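Local structure of geobacter metallireducens SMUG1 (Geobacter metallireducens, 5H9I) at residues Ser25-Val30 and Gly151-Asp156. The protein is a SMUG1 protein of the UDG-like superfamily, an alpha/beta fold with a four-stranded parallel sheet and surrounding helices. Residues are numbered along the deposited sequence; the frame is centred on the assembly and turned at random.
Sequences SPVAHV and GNITPD
Ile153 reaches across to Pro26 and Val27 with one methyl group, and no hydrogen bond joins the two segments. The chain enters at Gly151, whose N is hydrogen-bonded to Thr147 OG1, and Asn152, whose side chain touches Leu144, lies in a short, weakly bonded strand at the sheet's edge. The next side chain, that of Ile153, is directed at the 25-30 segment. Its CG1 branch stands anti to the carbonyl carbon (chi1 -56°) and continues extended to CD1 (chi2 165°), a reach that suits the long arm of isoleucine. CD1 settles over the backbone at the Pro26-Val27 junction, 3.4 Å from Pro26 O and 3.6 Å from Val27 CA. The proline ring meets CD1 through Pro26 CG at 4.0 Å. Val27 supplies a second apolar partner: its CG2, the branch lying beside its own backbone N, comes within 3.8 Å of CD1. A proline suits this turn because it accepts the cis peptide bond that follows Ser25 and gives CD1 a rigid apolar neighbour, while the branched Val27 and Ile153 are both buried. Past Ile153 the chain moves away from 25-30. Thr154 OG1 makes a short 2.5 Å bond to the syn side of Asp156 OD1, 26° out of the carboxylate plane. The contact joins strand 152-153 to the loop leading into strand 29-31; between these strands lies 144-146, its Phe145 backbone-bonded with Ile153 and its Leu146 facing Ala28 and His29 in a classic beta bulge. Helix 160-181 follows, its Gln163 NE2 hydrogen-bonded to Pro155 O.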
loop_
_atom_site.group_PDB
_atom_site.type_symbol
_atom_site.label_atom_id
_atom_site.label_comp_id
_atom_site.label_asym_id
_atom_site.label_seq_id
_atom_site.Cartn_x
_atom_site.Cartn_y
_atom_site.Cartn_z
ATOM N N SER A 25 16.648 -2.316 17.291
ATOM C CA SER A 25 15.679 -2.196 18.360
ATOM C C SER A 25 15.093 -0.756 18.360
ATOM O O SER A 25 15.828 0.187 18.132
ATOM C CB SER A 25 16.365 -2.563 19.717
ATOM O OG SER A 25 15.448 -3.101 20.652
ATOM N N PRO A 26 13.745 -0.587 18.557
ATOM C CA PRO A 26 12.925 -1.721 18.922
ATOM C C PRO A 26 12.418 -2.604 17.741
ATOM O O PRO A 26 11.597 -3.502 17.971
ATOM C CB PRO A 26 11.707 -1.065 19.522
ATOM C CG PRO A 26 11.482 0.061 18.619
ATOM C CD PRO A 26 12.870 0.561 18.256
ATOM N N VAL A 27 12.897 -2.367 16.534
ATOM C CA VAL A 27 12.617 -3.362 15.442
ATOM C C VAL A 27 13.365 -4.652 15.681
ATOM O O VAL A 27 14.580 -4.658 15.751
ATOM C CB VAL A 27 13.013 -2.799 14.050
ATOM C CG1 VAL A 27 12.637 -3.768 12.914
ATOM C CG2 VAL A 27 12.369 -1.419 13.792
ATOM N N ALA A 28 12.628 -5.756 15.788
ATOM C CA ALA A 28 13.207 -7.082 15.785
ATOM C C ALA A 28 12.960 -7.862 14.533
ATOM O O ALA A 28 13.688 -8.803 14.253
ATOM C CB ALA A 28 12.717 -7.890 16.965
ATOM N N HIS A 29 11.855 -7.566 13.792
ATOM C CA HIS A 29 11.505 -8.368 12.641
ATOM C C HIS A 29 11.043 -7.384 11.529
ATOM O O HIS A 29 10.365 -6.409 11.826
ATOM C CB HIS A 29 10.304 -9.241 12.873
ATOM C CG HIS A 29 10.505 -10.156 14.007
ATOM N ND1 HIS A 29 11.036 -11.408 13.812
ATOM C CD2 HIS A 29 10.286 -10.029 15.342
ATOM C CE1 HIS A 29 11.147 -12.023 14.979
ATOM N NE2 HIS A 29 10.742 -11.200 15.920
ATOM N N VAL A 30 11.415 -7.728 10.326
ATOM C CA VAL A 30 11.013 -6.946 9.147
ATOM C C VAL A 30 10.466 -7.920 8.132
ATOM O O VAL A 30 11.170 -8.825 7.705
ATOM C CB VAL A 30 12.193 -6.154 8.570
ATOM C CG1 VAL A 30 11.798 -5.379 7.314
ATOM C CG2 VAL A 30 12.757 -5.180 9.584
ATOM N N GLY A 151 4.825 -6.765 18.218
ATOM C CA GLY A 151 3.950 -5.546 18.126
ATOM C C GLY A 151 4.305 -4.770 16.871
ATOM O O GLY A 151 5.506 -4.594 16.524
ATOM N N ASN A 152 3.242 -4.209 16.266
ATOM C CA ASN A 152 3.497 -3.412 15.074
ATOM C C ASN A 152 4.268 -2.122 15.358
ATOM O O ASN A 152 4.015 -1.453 16.357
ATOM C CB ASN A 152 2.138 -3.102 14.430
ATOM C CG ASN A 152 2.313 -2.606 13.012
ATOM O OD1 ASN A 152 2.934 -3.282 12.198
ATOM N ND2 ASN A 152 1.826 -1.410 12.746
ATOM N N ILE A 153 5.149 -1.704 14.489
ATOM C CA ILE A 153 5.913 -0.480 14.597
ATOM C C ILE A 153 5.622 0.258 13.276
ATOM O O ILE A 153 6.106 -0.179 12.242
ATOM C CB ILE A 153 7.436 -0.645 14.751
ATOM C CG1 ILE A 153 7.840 -1.539 15.977
ATOM C CG2 ILE A 153 8.143 0.689 14.748
ATOM C CD1 ILE A 153 9.291 -2.000 15.939
ATOM N N THR A 154 4.841 1.336 13.306
ATOM C CA THR A 154 4.606 2.146 12.083
ATOM C C THR A 154 5.826 2.892 11.710
ATOM O O THR A 154 6.647 3.191 12.506
ATOM C CB THR A 154 3.423 3.105 12.312
ATOM O OG1 THR A 154 3.647 3.901 13.478
ATOM C CG2 THR A 154 2.234 2.314 12.500
ATOM N N PRO A 155 6.017 3.201 10.414
ATOM C CA PRO A 155 7.312 3.746 10.027
ATOM C C PRO A 155 7.665 5.160 10.541
ATOM O O PRO A 155 8.843 5.505 10.600
ATOM C CB PRO A 155 7.261 3.757 8.491
ATOM C CG PRO A 155 6.055 3.040 8.146
ATOM C CD PRO A 155 5.206 2.710 9.303
ATOM N N ASP A 156 6.659 5.908 10.941
ATOM C CA ASP A 156 6.878 7.162 11.585
ATOM C C ASP A 156 7.638 7.018 12.943
ATOM O O ASP A 156 8.261 7.988 13.375
ATOM C CB ASP A 156 5.516 7.851 11.762
ATOM C CG ASP A 156 4.616 7.103 12.725
ATOM O OD1 ASP A 156 4.110 6.057 12.291
ATOM O OD2 ASP A 156 4.439 7.511 13.923
#